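Local atomic coordinates of tryparedoxin II (Crithidia fasciculata, PDB entry 1I5G), a protein that probably shuttles reducing equivalents from trypanothione to peroxidases as a thioredoxin-like dithiol oxidoreductase, and binds glutathionylspermidine. Residues Y9-K15 with L87-D93; L3-F7 with T30-Y34. The protein carries 1 engineered substitution. All blocks are in the same frame, centred on the assembly; numbering follows the deposited sequence.

Overall arrangement
Both contacts tie the N-terminal stretch to the mixed sheet of a thioredoxin-like fold, but at different depths. Contact 1 is partly buried and lies towards one side of the sheet, where strand 12-15 adds to strand 87-88. It combines backbone pairing, apolar packing and a polar cluster around Asp93. Contact 2 is buried and wholly apolar: Leu3, Phe6 and Phe7, in and just after a turn, pack on strand 30-36, an interior strand of the sheet, without a hydrogen bond between the segments. The two centres are 11 Å apart, and Phe7 links them, with its CD1 3.9 Å from Leu89 CD1 and its CE1 4.1 Å from Val13 CG1, while its CZ reaches Phe33.

Contact 1 (Y9-K15 with L87-D93); sequences YSTNVLK and LALPFED
In this thioredoxin-like fold, strand 12-15 pairs antiparallel with the short strand 87-88, whose other neighbour is strand 63-69. Leu14 and Ala88 form a hydrogen-bonded pair (CA to CA 5.0 Å): Leu14 N donates to Ala88 O at 2.9 Å, almost linearly, and Ala88 N to Leu14 O at 3.2 Å. Leu14 (mt) lays CD1 4.2 Å from Ala88 CB, on the face turned to Phe77 and Tyr81 of helix 74-81. Leu87 (mt) forks into the gap between two side chains, with CD1 4.1 Å from Val13 CG2 and CD2 3.8 Å from Lys15 CB. Past the strand, the Pro90 ring is the bump filling the next hollow: its CG lies 3.6 Å from Asn12 O and 3.8 Å from Leu14 CD2, its CD 3.7 Å from Ser10 OG. A type I turn, Pro90 to Asp93, closed by Asp93 N to Pro90 O at 3.1 Å, then brings the chain back to the incoming loop. Asp93 (chi1 t) is the N-cap of helix 94-103, its OD1 accepting from Gly96 N. Its OD2 accepts from Ser10 OG at 2.7 Å and from a water, also 2.7 Å away, which in turn accepts from Tyr9 N at 2.9 Å.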
ATOM      1  N   TYR A   9      14.728   4.758  -4.122  1.00  6.76           N
ATOM      2  CA  TYR A   9      14.923   6.193  -3.998  1.00  7.10           C
ATOM      3  C   TYR A   9      14.402   6.753  -2.689  1.00  8.84           C
ATOM      4  O   TYR A   9      14.708   7.898  -2.390  1.00 10.46           O
ATOM      5  CB  TYR A   9      14.278   6.935  -5.164  1.00  6.02           C
ATOM      6  CG  TYR A   9      14.720   6.370  -6.466  1.00  5.61           C
ATOM      7  CD1 TYR A   9      16.033   6.598  -6.903  1.00  5.26           C
ATOM      8  CD2 TYR A   9      13.891   5.608  -7.242  1.00  5.32           C
ATOM      9  CE1 TYR A   9      16.467   6.083  -8.083  1.00  5.54           C
ATOM     10  CE2 TYR A   9      14.313   5.068  -8.446  1.00  5.62           C
ATOM     11  CZ  TYR A   9      15.619   5.320  -8.845  1.00  5.39           C
ATOM     12  OH  TYR A   9      15.987   4.760 -10.042  1.00  7.41           O
ATOM     13  N   SER A  10      13.630   6.024  -1.884  1.00  7.30           N
ATOM     14  CA  SER A  10      13.185   6.526  -0.587  1.00  7.14           C
ATOM     15  C   SER A  10      13.728   5.675   0.567  1.00  9.21           C
ATOM     16  O   SER A  10      13.496   4.463   0.576  1.00 11.96           O
ATOM     17  CB  SER A  10      11.648   6.499  -0.539  1.00  6.49           C
ATOM     18  OG  SER A  10      11.066   7.528  -1.340  1.00  6.95           O
ATOM     19  N   THR A  11      14.396   6.342   1.488  1.00 10.38           N
ATOM     20  CA  THR A  11      14.742   5.560   2.662  1.00 10.52           C
ATOM     21  C   THR A  11      13.688   5.712   3.764  1.00  8.64           C
ATOM     22  O   THR A  11      13.591   4.841   4.618  1.00  8.26           O
ATOM     23  CB  THR A  11      16.128   5.862   3.175  1.00 14.47           C
ATOM     24  OG1 THR A  11      16.006   7.208   3.564  1.00 15.04           O
ATOM     25  CG2 THR A  11      17.115   6.119   2.097  1.00 16.16           C
ATOM     26  N   ASN A  12      12.895   6.770   3.772  1.00  6.76           N
ATOM     27  CA  ASN A  12      11.804   6.971   4.714  1.00  6.65           C
ATOM     28  C   ASN A  12      10.482   6.993   3.980  1.00  5.88           C
ATOM     29  O   ASN A  12      10.370   7.404   2.848  1.00  7.30           O
ATOM     30  CB  ASN A  12      11.933   8.282   5.517  1.00  9.47           C
ATOM     31  CG  ASN A  12      13.065   8.240   6.522  1.00 10.47           C
ATOM     32  OD1 ASN A  12      13.969   9.053   6.430  1.00 13.04           O
ATOM     33  ND2 ASN A  12      13.022   7.295   7.482  1.00 11.06           N
ATOM     34  N   VAL A  13       9.449   6.550   4.661  1.00  4.82           N
ATOM     35  CA  VAL A  13       8.073   6.622   4.202  1.00  4.92           C
ATOM     36  C   VAL A  13       7.258   7.466   5.156  1.00  5.03           C
ATOM     37  O   VAL A  13       7.680   7.787   6.279  1.00  4.87           O
ATOM     38  CB  VAL A  13       7.476   5.230   3.960  1.00  6.09           C
ATOM     39  CG1 VAL A  13       8.269   4.486   2.902  1.00  6.64           C
ATOM     40  CG2 VAL A  13       7.488   4.438   5.229  1.00  6.50           C
ATOM     41  N   LEU A  14       6.065   7.853   4.714  1.00  3.59           N
ATOM     42  CA  LEU A  14       5.195   8.734   5.497  1.00  4.50           C
ATOM     43  C   LEU A  14       4.258   7.978   6.401  1.00  4.89           C
ATOM     44  O   LEU A  14       3.867   6.847   6.110  1.00  3.60           O
ATOM     45  CB  LEU A  14       4.282   9.508   4.538  1.00  4.17           C
ATOM     46  CG  LEU A  14       4.935  10.279   3.396  1.00  4.34           C
ATOM     47  CD1 LEU A  14       3.874  11.104   2.700  1.00  4.62           C
ATOM     48  CD2 LEU A  14       6.103  11.172   3.781  1.00  5.24           C
ATOM     49  N   LYS A  15       3.892   8.611   7.520  1.00  6.21           N
ATOM     50  CA  LYS A  15       2.789   8.199   8.379  1.00  6.58           C
ATOM     51  C   LYS A  15       2.172   9.502   8.879  1.00  7.11           C
ATOM     52  O   LYS A  15       2.826  10.273   9.588  1.00  7.35           O
ATOM     53  CB  LYS A  15       3.224   7.396   9.615  1.00  8.69           C
ATOM     54  CG  LYS A  15       2.029   6.896  10.382  1.00 11.70           C
ATOM     55  CD  LYS A  15       2.483   5.894  11.422  1.00 14.66           C
ATOM     56  CE  LYS A  15       1.237   5.421  12.156  1.00 16.64           C
ATOM     57  NZ  LYS A  15      -0.002   5.273  11.341  1.00 17.87           N
ATOM     58  N   LEU A  87       0.663   4.015   5.686  1.00  2.69           N
ATOM     59  CA  LEU A  87       1.898   4.616   5.225  1.00  2.66           C
ATOM     60  C   LEU A  87       1.760   5.082   3.778  1.00  2.26           C
ATOM     61  O   LEU A  87       0.804   4.722   3.075  1.00  3.05           O
ATOM     62  CB  LEU A  87       3.041   3.605   5.315  1.00  3.22           C
ATOM     63  CG  LEU A  87       3.256   2.989   6.704  1.00  5.27           C
ATOM     64  CD1 LEU A  87       4.480   2.103   6.706  1.00  5.89           C
ATOM     65  CD2 LEU A  87       3.331   4.062   7.830  1.00  5.62           C
ATOM     66  N   ALA A  88       2.722   5.875   3.324  1.00  3.15           N
ATOM     67  CA  ALA A  88       2.781   6.208   1.918  1.00  2.69           C
ATOM     68  C   ALA A  88       4.207   6.345   1.466  1.00  2.16           C
ATOM     69  O   ALA A  88       5.099   6.811   2.166  1.00  3.14           O
ATOM     70  CB  ALA A  88       2.026   7.495   1.606  1.00  3.40           C
ATOM     71  N   LEU A  89       4.444   5.945   0.228  1.00  2.53           N
ATOM     72  CA  LEU A  89       5.681   6.302  -0.484  1.00  2.55           C
ATOM     73  C   LEU A  89       5.571   7.817  -0.723  1.00  2.75           C
ATOM     74  O   LEU A  89       4.547   8.265  -1.243  1.00  3.08           O
ATOM     75  CB  LEU A  89       5.780   5.539  -1.821  1.00  2.76           C
ATOM     76  CG  LEU A  89       7.075   5.871  -2.581  1.00  3.15           C
ATOM     77  CD1 LEU A  89       8.262   5.235  -1.892  1.00  5.00           C
ATOM     78  CD2 LEU A  89       6.948   5.313  -4.005  1.00  3.28           C
ATOM     79  N   PRO A  90       6.555   8.633  -0.345  1.00  2.59           N
ATOM     80  CA  PRO A  90       6.437  10.080  -0.523  1.00  3.61           C
ATOM     81  C   PRO A  90       6.139  10.471  -1.964  1.00  3.23           C
ATOM     82  O   PRO A  90       6.723   9.913  -2.902  1.00  3.40           O
ATOM     83  CB  PRO A  90       7.801  10.571  -0.042  1.00  3.67           C
ATOM     84  CG  PRO A  90       8.171   9.590   1.017  1.00  3.95           C
ATOM     85  CD  PRO A  90       7.827   8.290   0.316  1.00  2.94           C
ATOM     86  N   PHE A  91       5.243  11.433  -2.164  1.00  2.69           N
ATOM     87  CA  PHE A  91       4.870  11.841  -3.500  1.00  2.21           C
ATOM     88  C   PHE A  91       6.034  12.267  -4.366  1.00  3.82           C
ATOM     89  O   PHE A  91       6.070  11.950  -5.570  1.00  3.49           O
ATOM     90  CB  PHE A  91       3.806  12.933  -3.480  1.00  2.79           C
ATOM     91  CG  PHE A  91       3.268  13.269  -4.847  1.00  3.69           C
ATOM     92  CD1 PHE A  91       2.312  12.505  -5.492  1.00  4.04           C
ATOM     93  CD2 PHE A  91       3.753  14.387  -5.506  1.00  5.05           C
ATOM     94  CE1 PHE A  91       1.858  12.846  -6.721  1.00  5.08           C
ATOM     95  CE2 PHE A  91       3.295  14.746  -6.774  1.00  5.04           C
ATOM     96  CZ  PHE A  91       2.367  13.940  -7.327  1.00  5.31           C
ATOM     97  N   GLU A  92       6.998  13.001  -3.819  1.00  3.31           N
ATOM     98  CA  GLU A  92       8.080  13.501  -4.669  1.00  4.00           C
ATOM     99  C   GLU A  92       8.925  12.397  -5.257  1.00  4.83           C
ATOM    100  O   GLU A  92       9.648  12.619  -6.229  1.00  5.69           O
ATOM    101  CB  GLU A  92       8.908  14.573  -3.951  1.00  5.00           C
ATOM    102  CG  GLU A  92       8.096  15.821  -3.621  1.00  5.98           C
ATOM    103  CD  GLU A  92       7.643  16.589  -4.835  1.00  6.73           C
ATOM    104  OE1 GLU A  92       8.546  17.137  -5.518  1.00  8.36           O
ATOM    105  OE2 GLU A  92       6.424  16.637  -5.061  1.00  8.54           O
ATOM    106  N   ASP A  93       8.850  11.186  -4.703  1.00  3.56           N
ATOM    107  CA  ASP A  93       9.531  10.020  -5.273  1.00  4.01           C
ATOM    108  C   ASP A  93       8.681   9.430  -6.394  1.00  4.58           C
ATOM    109  O   ASP A  93       8.114   8.337  -6.325  1.00  3.28           O
ATOM    110  CB  ASP A  93       9.784   8.947  -4.212  1.00  4.32           C
ATOM    111  CG  ASP A  93      10.597   7.770  -4.741  1.00  4.63           C
ATOM    112  OD1 ASP A  93      11.052   7.763  -5.908  1.00  5.18           O
ATOM    113  OD2 ASP A  93      10.788   6.813  -3.953  1.00  5.51           O
TER
HETATM  114  O   HOH W   1      11.890   4.352  -4.002  1.00  4.91           O

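Contact 2 (L3-F7 with T30-Y34)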
ATOM      1  N   LEU A   3      12.499  -5.859   1.679  1.00 15.54           N
ATOM      2  CA  LEU A   3      11.830  -4.861   0.849  1.00 14.90           C
ATOM      3  C   LEU A   3      12.729  -3.824   0.217  1.00 14.99           C
ATOM      4  O   LEU A   3      12.267  -3.037  -0.602  1.00 13.99           O
ATOM      5  CB  LEU A   3      10.767  -4.077   1.615  1.00 15.27           C
ATOM      6  CG  LEU A   3       9.621  -4.932   2.139  1.00 15.12           C
ATOM      7  CD1 LEU A   3       8.828  -4.051   3.063  1.00 16.51           C
ATOM      8  CD2 LEU A   3       8.789  -5.496   1.023  1.00 15.04           C
ATOM      9  N   LYS A   4      13.998  -3.832   0.606  1.00 15.13           N
ATOM     10  CA  LYS A   4      14.949  -2.841   0.137  1.00 17.34           C
ATOM     11  C   LYS A   4      15.121  -2.815  -1.357  1.00 16.96           C
ATOM     12  O   LYS A   4      15.612  -1.777  -1.781  1.00 20.94           O
ATOM     13  CB  LYS A   4      16.323  -2.963   0.794  1.00 19.50           C
ATOM     14  CG  LYS A   4      16.562  -1.812   1.760  1.00 22.12           C
ATOM     15  CD  LYS A   4      16.970  -0.561   1.004  1.00 23.69           C
ATOM     16  CE  LYS A   4      17.678   0.518   1.831  1.00 24.82           C
ATOM     17  NZ  LYS A   4      17.783   1.799   1.059  1.00 25.72           N
ATOM     18  N   LYS A   5      14.781  -3.839  -2.142  1.00 13.98           N
ATOM     19  CA  LYS A   5      14.808  -3.912  -3.608  1.00 13.40           C
ATOM     20  C   LYS A   5      13.587  -3.189  -4.207  1.00 12.23           C
ATOM     21  O   LYS A   5      13.585  -3.023  -5.421  1.00 12.40           O
ATOM     22  CB  LYS A   5      14.854  -5.362  -4.154  1.00 13.74           C
ATOM     23  CG  LYS A   5      13.631  -6.268  -3.884  1.00 14.62           C
ATOM     24  CD  LYS A   5      13.713  -7.672  -4.491  1.00 15.20           C
ATOM     25  CE  LYS A   5      12.527  -8.627  -4.250  1.00 16.04           C
ATOM     26  NZ  LYS A   5      12.623  -9.870  -5.080  1.00 17.18           N
ATOM     27  N   PHE A   6      12.614  -2.826  -3.370  1.00 12.36           N
ATOM     28  CA  PHE A   6      11.395  -2.100  -3.747  1.00 12.17           C
ATOM     29  C   PHE A   6      11.421  -0.601  -3.373  1.00 11.41           C
ATOM     30  O   PHE A   6      10.492   0.141  -3.726  1.00 11.21           O
ATOM     31  CB  PHE A   6      10.165  -2.789  -3.141  1.00 13.19           C
ATOM     32  CG  PHE A   6       9.920  -4.187  -3.624  1.00 14.24           C
ATOM     33  CD1 PHE A   6       9.909  -4.503  -4.967  1.00 14.56           C
ATOM     34  CD2 PHE A   6       9.710  -5.216  -2.723  1.00 15.35           C
ATOM     35  CE1 PHE A   6       9.687  -5.794  -5.440  1.00 15.66           C
ATOM     36  CE2 PHE A   6       9.488  -6.512  -3.176  1.00 15.33           C
ATOM     37  CZ  PHE A   6       9.476  -6.806  -4.523  1.00 15.82           C
ATOM     38  N   PHE A   7      12.436  -0.102  -2.667  1.00 10.71           N
ATOM     39  CA  PHE A   7      12.604   1.294  -2.317  1.00  9.12           C
ATOM     40  C   PHE A   7      13.938   1.870  -2.849  1.00  9.49           C
ATOM     41  O   PHE A   7      14.690   2.334  -1.998  1.00 10.98           O
ATOM     42  CB  PHE A   7      12.384   1.437  -0.838  1.00 10.37           C
ATOM     43  CG  PHE A   7      10.975   1.096  -0.454  1.00 10.70           C
ATOM     44  CD1 PHE A   7      10.005   2.064  -0.514  1.00 11.06           C
ATOM     45  CD2 PHE A   7      10.605  -0.181  -0.039  1.00 10.83           C
ATOM     46  CE1 PHE A   7       8.705   1.783  -0.175  1.00 11.03           C
ATOM     47  CE2 PHE A   7       9.320  -0.473   0.303  1.00 11.36           C
ATOM     48  CZ  PHE A   7       8.361   0.500   0.246  1.00 11.28           C
ATOM     49  N   THR A  30       3.417  -8.660   6.576  1.00  2.52           N
ATOM     50  CA  THR A  30       3.013  -8.582   5.165  1.00  2.96           C
ATOM     51  C   THR A  30       2.777  -7.109   4.857  1.00  3.69           C
ATOM     52  O   THR A  30       2.148  -6.419   5.679  1.00  2.82           O
ATOM     53  CB  THR A  30       1.707  -9.349   4.940  1.00  5.22           C
ATOM     54  OG1 THR A  30       1.900 -10.722   5.306  1.00  6.61           O
ATOM     55  CG2 THR A  30       1.354  -9.327   3.466  1.00  6.25           C
ATOM     56  N   VAL A  31       3.259  -6.595   3.736  1.00  2.47           N
ATOM     57  CA  VAL A  31       3.132  -5.192   3.365  1.00  2.11           C
ATOM     58  C   VAL A  31       2.319  -5.156   2.073  1.00  2.30           C
ATOM     59  O   VAL A  31       2.698  -5.778   1.072  1.00  2.56           O
ATOM     60  CB  VAL A  31       4.496  -4.512   3.191  1.00  3.47           C
ATOM     61  CG1 VAL A  31       4.255  -3.066   2.741  1.00  3.62           C
ATOM     62  CG2 VAL A  31       5.288  -4.567   4.502  1.00  3.83           C
ATOM     63  N   PHE A  32       1.219  -4.423   2.139  1.00  2.70           N
ATOM     64  CA  PHE A  32       0.349  -4.244   0.971  1.00  2.83           C
ATOM     65  C   PHE A  32       0.590  -2.907   0.312  1.00  3.47           C
ATOM     66  O   PHE A  32       0.376  -1.851   0.906  1.00  4.45           O
ATOM     67  CB  PHE A  32      -1.141  -4.371   1.343  1.00  3.08           C
ATOM     68  CG  PHE A  32      -1.527  -5.756   1.741  1.00  3.89           C
ATOM     69  CD1 PHE A  32      -1.418  -6.145   3.062  1.00  6.46           C
ATOM     70  CD2 PHE A  32      -1.970  -6.713   0.820  1.00  4.37           C
ATOM     71  CE1 PHE A  32      -1.758  -7.422   3.469  1.00  7.85           C
ATOM     72  CE2 PHE A  32      -2.311  -7.986   1.181  1.00  5.08           C
ATOM     73  CZ  PHE A  32      -2.202  -8.352   2.513  1.00  6.26           C
ATOM     74  N   PHE A  33       0.995  -2.960  -0.945  1.00  2.60           N
ATOM     75  CA  PHE A  33       1.252  -1.794  -1.768  1.00  3.04           C
ATOM     76  C   PHE A  33      -0.062  -1.470  -2.437  1.00  2.79           C
ATOM     77  O   PHE A  33      -0.621  -2.240  -3.215  1.00  2.65           O
ATOM     78  CB  PHE A  33       2.333  -2.127  -2.769  1.00  3.35           C
ATOM     79  CG  PHE A  33       3.703  -2.289  -2.185  1.00  3.97           C
ATOM     80  CD1 PHE A  33       4.083  -3.504  -1.659  1.00  5.49           C
ATOM     81  CD2 PHE A  33       4.596  -1.236  -2.165  1.00  5.68           C
ATOM     82  CE1 PHE A  33       5.339  -3.646  -1.124  1.00  7.09           C
ATOM     83  CE2 PHE A  33       5.876  -1.383  -1.620  1.00  7.21           C
ATOM     84  CZ  PHE A  33       6.223  -2.608  -1.105  1.00  6.52           C
ATOM     85  N   TYR A  34      -0.600  -0.299  -2.121  1.00  2.67           N
ATOM     86  CA  TYR A  34      -1.925   0.118  -2.554  1.00  3.01           C
ATOM     87  C   TYR A  34      -1.793   1.203  -3.607  1.00  2.71           C
ATOM     88  O   TYR A  34      -1.469   2.360  -3.346  1.00  2.28           O
ATOM     89  CB  TYR A  34      -2.738   0.670  -1.353  1.00  2.57           C
ATOM     90  CG  TYR A  34      -4.121   1.209  -1.689  1.00  2.23           C
ATOM     91  CD1 TYR A  34      -4.864   0.609  -2.683  1.00  3.14           C
ATOM     92  CD2 TYR A  34      -4.684   2.306  -1.042  1.00  3.48           C
ATOM     93  CE1 TYR A  34      -6.093   1.050  -3.016  1.00  2.46           C
ATOM     94  CE2 TYR A  34      -5.923   2.751  -1.384  1.00  2.87           C
ATOM     95  CZ  TYR A  34      -6.650   2.128  -2.378  1.00  2.74           C
ATOM     96  OH  TYR A  34      -7.908   2.569  -2.776  1.00  3.39           O
TER
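Strand 30-36 is a central strand of the thioredoxin-like fold, flanked by strands 63-69 and 111-116, and it runs on towards Trp39 and Cys40 of the glutathionylspermidine pocket. The N-terminal residues 3-7 pack on one face of it. They fold into a type I turn, Leu3 to Phe6, closed by the bond from Phe6 N to Leu3 O at 2.8 Å. The turn directs Leu3 and Phe6 at the strand, while Lys4 and Lys5 are exposed and do not reach it. The backbones remain well apart, with CA atoms 9.1 Å from each other at Leu3 and Val31 and 10.3 Å at Phe6 and Phe33, so side chains alone bridge the gap.

Phe33 buries the most area here. Its ring projects from the sheet and meets two residues of the turn and Phe7, just after it: its CZ lies 4.4 Å from Leu3 CD2 and also 4.4 Å from Phe6 CB, and the Phe7 ring comes up beside it obliquely, with centroids 5.9 Å apart and planes at 32°. Leu100 of helix 94-103 and Phe104 extend this hydrophobic cluster. Leu3 is next in buried area; it straddles the alternate residues Val31 and Phe33, placing CD1 3.9 Å from Val31 CG2, and also touches Val115 of strand 111-116. The strand's alternation sends Phe32 and Tyr34 to the other face, where Tyr34 OH hydrogen-bonds to Thr47 in helix 41-57. The tightest approach between the two segments is between the two phenyl rings, Phe7 CZ to Phe33 CE2, at 3.6 Å.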